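Deacetylase EF_0837 (Enterococcus faecalis, PDB 2ICS) is a zinc-dependent amidohydrolase-superfamily deacetylase that cleaves acetyl-(R)-mandelate, though very inefficiently, in vitro. Local coordinates at residues Val61-Leu69 with Asn96-Ala104. Sequence-based numbering, arbitrary orientation.
With ZN (zinc ion), chain B.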
ATOM      1  N   VAL A  61      -0.641   2.399   5.096  1.00 20.28           N
ATOM      2  CA  VAL A  61      -0.076   2.083   6.395  1.00 21.61           C
ATOM      3  C   VAL A  61      -0.343   3.192   7.420  1.00 20.96           C
ATOM      4  O   VAL A  61      -0.748   4.294   7.065  1.00 20.77           O
ATOM      5  CB  VAL A  61       1.448   1.887   6.211  1.00 23.12           C
ATOM      6  CG1 VAL A  61       2.193   2.227   7.470  1.00 26.08           C
ATOM      7  CG2 VAL A  61       1.726   0.471   5.760  1.00 22.60           C
ATOM      8  N   HIS A  62      -0.116   2.882   8.692  1.00 21.59           N
ATOM      9  CA  HIS A  62      -0.265   3.844   9.772  1.00 22.26           C
ATOM     10  C   HIS A  62       0.944   3.641  10.680  1.00 23.03           C
ATOM     11  O   HIS A  62       0.978   2.732  11.514  1.00 22.47           O
ATOM     12  CB  HIS A  62      -1.581   3.615  10.504  1.00 21.77           C
ATOM     13  CG  HIS A  62      -2.777   3.984   9.683  1.00 24.48           C
ATOM     14  ND1 HIS A  62      -3.082   5.276   9.317  1.00 23.07           N
ATOM     15  CD2 HIS A  62      -3.694   3.199   9.063  1.00 22.11           C
ATOM     16  CE1 HIS A  62      -4.145   5.236   8.497  1.00 24.38           C
ATOM     17  NE2 HIS A  62      -4.556   3.997   8.312  1.00 25.65           N
ATOM     18  N   CYS A  63       1.954   4.484  10.484  1.00 24.37           N
ATOM     19  CA  CYS A  63       3.184   4.361  11.244  1.00 27.55           C
ATOM     20  C   CYS A  63       3.736   5.613  11.924  1.00 29.55           C
ATOM     21  O   CYS A  63       4.954   5.758  12.046  1.00 29.35           O
ATOM     22  CB  CYS A  63       4.268   3.748  10.352  1.00 26.69           C
ATOM     23  SG  CYS A  63       4.599   4.672   8.847  1.00 25.16           S
ATOM     24  N   PHE A  64       2.857   6.523  12.340  1.00 31.30           N
ATOM     25  CA  PHE A  64       3.290   7.710  13.075  1.00 33.95           C
ATOM     26  C   PHE A  64       3.263   7.187  14.512  1.00 34.46           C
ATOM     27  O   PHE A  64       2.199   7.119  15.126  1.00 34.84           O
ATOM     28  CB  PHE A  64       2.289   8.862  12.921  1.00 34.11           C
ATOM     29  CG  PHE A  64       2.651  10.096  13.716  1.00 35.99           C
ATOM     30  CD1 PHE A  64       1.728  11.123  13.889  1.00 37.05           C
ATOM     31  CD2 PHE A  64       3.914  10.234  14.295  1.00 35.28           C
ATOM     32  CE1 PHE A  64       2.049  12.270  14.624  1.00 36.32           C
ATOM     33  CE2 PHE A  64       4.245  11.373  15.033  1.00 34.14           C
ATOM     34  CZ  PHE A  64       3.312  12.392  15.197  1.00 35.74           C
ATOM     35  N   GLU A  65       4.429   6.812  15.035  1.00 35.73           N
ATOM     36  CA  GLU A  65       4.517   6.227  16.374  1.00 38.35           C
ATOM     37  C   GLU A  65       3.990   7.050  17.554  1.00 38.97           C
ATOM     38  O   GLU A  65       3.738   6.497  18.628  1.00 39.20           O
ATOM     39  CB  GLU A  65       5.959   5.778  16.661  1.00 38.18           C
ATOM     40  CG  GLU A  65       6.954   6.905  16.898  1.00 39.65           C
ATOM     41  CD  GLU A  65       8.329   6.388  17.298  1.00 42.40           C
ATOM     42  OE1 GLU A  65       9.075   5.894  16.423  1.00 43.76           O
ATOM     43  OE2 GLU A  65       8.664   6.467  18.498  1.00 44.34           O
ATOM     44  N   LYS A  66       3.810   8.353  17.367  1.00 40.95           N
ATOM     45  CA  LYS A  66       3.318   9.201  18.451  1.00 44.34           C
ATOM     46  C   LYS A  66       1.799   9.369  18.499  1.00 45.67           C
ATOM     47  O   LYS A  66       1.274   9.973  19.434  1.00 46.13           O
ATOM     48  CB  LYS A  66       3.977  10.583  18.389  1.00 44.59           C
ATOM     49  CG  LYS A  66       5.459  10.579  18.719  1.00 45.82           C
ATOM     50  CD  LYS A  66       5.710  10.009  20.108  1.00 47.29           C
ATOM     51  CE  LYS A  66       7.168  10.153  20.506  1.00 49.87           C
ATOM     52  NZ  LYS A  66       7.582  11.587  20.540  1.00 49.92           N
HETATM   53  N   MSE A  67       1.099   8.834  17.503  1.00 47.78           N
HETATM   54  CA  MSE A  67      -0.361   8.939  17.452  1.00 49.10           C
HETATM   55  C   MSE A  67      -1.010   8.037  18.494  1.00 48.31           C
HETATM   56  O   MSE A  67      -0.500   6.965  18.807  1.00 47.16           O
HETATM   57  CB  MSE A  67      -0.877   8.583  16.053  1.00 52.76           C
HETATM   58  CG  MSE A  67      -2.377   8.794  15.845  1.00 57.85           C
HETATM   59 SE   MSE A  67      -2.993  10.609  16.207  1.00 68.53          SE
HETATM   60  CE  MSE A  67      -2.108  11.540  14.763  1.00 60.59           C
ATOM     61  N   ALA A  68      -2.150   8.488  19.010  1.00 48.70           N
ATOM     62  CA  ALA A  68      -2.913   7.796  20.044  1.00 48.43           C
ATOM     63  C   ALA A  68      -2.994   6.280  19.954  1.00 48.54           C
ATOM     64  O   ALA A  68      -2.134   5.572  20.477  1.00 50.66           O
ATOM     65  CB  ALA A  68      -4.320   8.376  20.112  1.00 49.72           C
ATOM     66  N   LEU A  69      -4.042   5.785  19.306  1.00 46.57           N
ATOM     67  CA  LEU A  69      -4.246   4.344  19.187  1.00 46.02           C
ATOM     68  C   LEU A  69      -3.805   3.810  17.830  1.00 44.67           C
ATOM     69  O   LEU A  69      -3.178   2.758  17.735  1.00 43.85           O
ATOM     70  CB  LEU A  69      -5.727   4.013  19.393  1.00 47.48           C
ATOM     71  CG  LEU A  69      -6.481   4.744  20.510  1.00 48.72           C
ATOM     72  CD1 LEU A  69      -7.877   4.149  20.648  1.00 49.89           C
ATOM     73  CD2 LEU A  69      -5.724   4.622  21.825  1.00 49.55           C
ATOM     74  N   ASN A  96       0.297  18.283  12.149  1.00 35.30           N
ATOM     75  CA  ASN A  96       1.188  17.358  12.840  1.00 33.03           C
ATOM     76  C   ASN A  96       2.085  16.514  11.938  1.00 33.61           C
ATOM     77  O   ASN A  96       2.867  15.700  12.420  1.00 33.79           O
ATOM     78  CB  ASN A  96       0.382  16.453  13.781  1.00 31.84           C
ATOM     79  CG  ASN A  96      -0.878  15.880  13.131  1.00 32.16           C
ATOM     80  OD1 ASN A  96      -1.243  16.236  12.005  1.00 28.10           O
ATOM     81  ND2 ASN A  96      -1.554  14.992  13.852  1.00 28.82           N
ATOM     82  N   ILE A  97       2.004  16.732  10.632  1.00 34.54           N
ATOM     83  CA  ILE A  97       2.810  15.961   9.695  1.00 35.98           C
ATOM     84  C   ILE A  97       4.321  16.194   9.853  1.00 37.05           C
ATOM     85  O   ILE A  97       5.131  15.301   9.576  1.00 34.27           O
ATOM     86  CB  ILE A  97       2.377  16.255   8.244  1.00 36.35           C
ATOM     87  CG1 ILE A  97       3.033  15.250   7.297  1.00 36.12           C
ATOM     88  CG2 ILE A  97       2.730  17.695   7.872  1.00 36.36           C
ATOM     89  CD1 ILE A  97       2.367  15.170   5.949  1.00 34.84           C
ATOM     90  N   HIS A  98       4.699  17.387  10.305  1.00 37.53           N
ATOM     91  CA  HIS A  98       6.109  17.704  10.502  1.00 37.30           C
ATOM     92  C   HIS A  98       6.711  16.870  11.627  1.00 37.32           C
ATOM     93  O   HIS A  98       7.827  16.365  11.505  1.00 37.07           O
ATOM     94  CB  HIS A  98       6.278  19.194  10.795  1.00 38.65           C
ATOM     95  CG  HIS A  98       6.384  20.038   9.563  1.00 37.93           C
ATOM     96  ND1 HIS A  98       7.539  20.117   8.813  1.00 35.77           N
ATOM     97  CD2 HIS A  98       5.470  20.809   8.928  1.00 36.89           C
ATOM     98  CE1 HIS A  98       7.331  20.899   7.770  1.00 37.21           C
ATOM     99  NE2 HIS A  98       6.084  21.333   7.815  1.00 37.54           N
ATOM    100  N   GLU A  99       5.971  16.720  12.717  1.00 36.89           N
ATOM    101  CA  GLU A  99       6.453  15.927  13.837  1.00 38.30           C
ATOM    102  C   GLU A  99       6.624  14.485  13.364  1.00 38.40           C
ATOM    103  O   GLU A  99       7.540  13.779  13.791  1.00 38.25           O
ATOM    104  CB  GLU A  99       5.454  15.971  14.990  1.00 40.60           C
ATOM    105  CG  GLU A  99       5.996  15.412  16.289  1.00 42.54           C
ATOM    106  CD  GLU A  99       4.915  15.214  17.327  1.00 46.61           C
ATOM    107  OE1 GLU A  99       3.900  15.946  17.274  1.00 48.39           O
ATOM    108  OE2 GLU A  99       5.084  14.336  18.204  1.00 47.86           O
ATOM    109  N   PHE A 100       5.728  14.054  12.479  1.00 37.33           N
ATOM    110  CA  PHE A 100       5.771  12.702  11.931  1.00 36.18           C
ATOM    111  C   PHE A 100       6.956  12.586  10.976  1.00 36.42           C
ATOM    112  O   PHE A 100       7.706  11.609  11.016  1.00 36.02           O
ATOM    113  CB  PHE A 100       4.448  12.397  11.208  1.00 34.94           C
ATOM    114  CG  PHE A 100       4.426  11.079  10.469  1.00 30.96           C
ATOM    115  CD1 PHE A 100       5.176   9.993  10.910  1.00 29.40           C
ATOM    116  CD2 PHE A 100       3.620  10.922   9.342  1.00 30.53           C
ATOM    117  CE1 PHE A 100       5.127   8.762  10.239  1.00 30.56           C
ATOM    118  CE2 PHE A 100       3.560   9.700   8.665  1.00 30.23           C
ATOM    119  CZ  PHE A 100       4.317   8.615   9.114  1.00 28.00           C
ATOM    120  N   TYR A 101       7.129  13.598  10.134  1.00 37.39           N
ATOM    121  CA  TYR A 101       8.221  13.624   9.168  1.00 40.02           C
ATOM    122  C   TYR A 101       9.596  13.472   9.820  1.00 42.01           C
ATOM    123  O   TYR A 101      10.442  12.724   9.327  1.00 42.17           O
ATOM    124  CB  TYR A 101       8.186  14.927   8.371  1.00 41.09           C
ATOM    125  CG  TYR A 101       9.345  15.092   7.411  1.00 43.78           C
ATOM    126  CD1 TYR A 101       9.449  14.302   6.268  1.00 44.55           C
ATOM    127  CD2 TYR A 101      10.342  16.036   7.651  1.00 44.42           C
ATOM    128  CE1 TYR A 101      10.519  14.450   5.384  1.00 45.97           C
ATOM    129  CE2 TYR A 101      11.416  16.191   6.774  1.00 46.03           C
ATOM    130  CZ  TYR A 101      11.499  15.398   5.645  1.00 45.93           C
ATOM    131  OH  TYR A 101      12.559  15.554   4.779  1.00 46.34           O
ATOM    132  N   ASP A 102       9.818  14.184  10.922  1.00 42.47           N
ATOM    133  CA  ASP A 102      11.100  14.122  11.613  1.00 44.36           C
ATOM    134  C   ASP A 102      11.422  12.716  12.108  1.00 44.06           C
ATOM    135  O   ASP A 102      12.561  12.262  12.006  1.00 44.14           O
ATOM    136  CB  ASP A 102      11.128  15.102  12.794  1.00 47.08           C
ATOM    137  CG  ASP A 102      11.028  16.552  12.355  1.00 47.58           C
ATOM    138  OD1 ASP A 102      11.673  16.922  11.349  1.00 47.40           O
ATOM    139  OD2 ASP A 102      10.314  17.327  13.029  1.00 50.58           O
ATOM    140  N   LEU A 103      10.422  12.033  12.654  1.00 43.66           N
ATOM    141  CA  LEU A 103      10.625  10.676  13.144  1.00 43.59           C
ATOM    142  C   LEU A 103      10.814   9.726  11.974  1.00 43.98           C
ATOM    143  O   LEU A 103      11.630   8.810  12.034  1.00 44.32           O
ATOM    144  CB  LEU A 103       9.427  10.215  13.975  1.00 42.67           C
ATOM    145  CG  LEU A 103       9.258  10.848  15.356  1.00 43.38           C
ATOM    146  CD1 LEU A 103       7.959  10.376  15.985  1.00 41.05           C
ATOM    147  CD2 LEU A 103      10.443  10.474  16.229  1.00 43.02           C
ATOM    148  N   ALA A 104      10.054   9.958  10.909  1.00 44.55           N
ATOM    149  CA  ALA A 104      10.104   9.122   9.714  1.00 44.59           C
ATOM    150  C   ALA A 104      11.482   9.043   9.063  1.00 44.50           C
ATOM    151  O   ALA A 104      11.771   8.099   8.331  1.00 45.05           O
ATOM    152  CB  ALA A 104       9.079   9.616   8.694  1.00 44.07           C
TER
HETATM  153 ZN    ZN B 400      -6.059   3.149   7.314  1.00 24.94          ZN
HETATM  154  O   HOH W   1      -7.809   2.168   7.143  1.00 23.22           O
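F64 and F100 join the loop that follows the first metal-binding strand of this amidohydrolase TIM barrel to helix 97-105, which packs outside the barrel strands. Their planes lie 30° apart with centroids separated by 5.1 Å, so the rings barely overlap. Each phenylalanine instead sets its own CB over the other's ring: F100 CB stands 3.8 Å from the F64 centroid, 9° off the normal, and F64 CB lies 3.9 Å from the F100 centroid, toward the rim. The side chains slide past each other in opposite directions, which lets each CB sit there. With chi1 at 177°, F64 CG lies opposite the backbone N and the ring reaches across the helix, its rim meeting E99 CD and L103 CD1 in the ring plane.

L103 CD1 also touches CG of E65 and CG of K66, each at 3.7 Å, the central residues of the type I turn that M67 N closes by its bond to F64 O. K66 NZ and E99 OE2 are 4.4 Å apart, beyond a salt bridge, and no hydrogen bond crosses the interface; the union is essentially apolar. C63 SG comes to the edge of the F100 ring, 4.0 Å from CZ, a sulfur-aromatic contact.

Farther out, V111 of strand 110-114 backs both C63 and F100. H62 ties the loop to the metal centre: it shares its zinc with H60, D272, the carbamate of carboxylated K154 and a water, and its ND1 is hydrogen-bonded to T91 OG1. N96, bonded to G93 N and W120 O, places ND2 3.6 Å from the selenomethionine methyl, M67 CE.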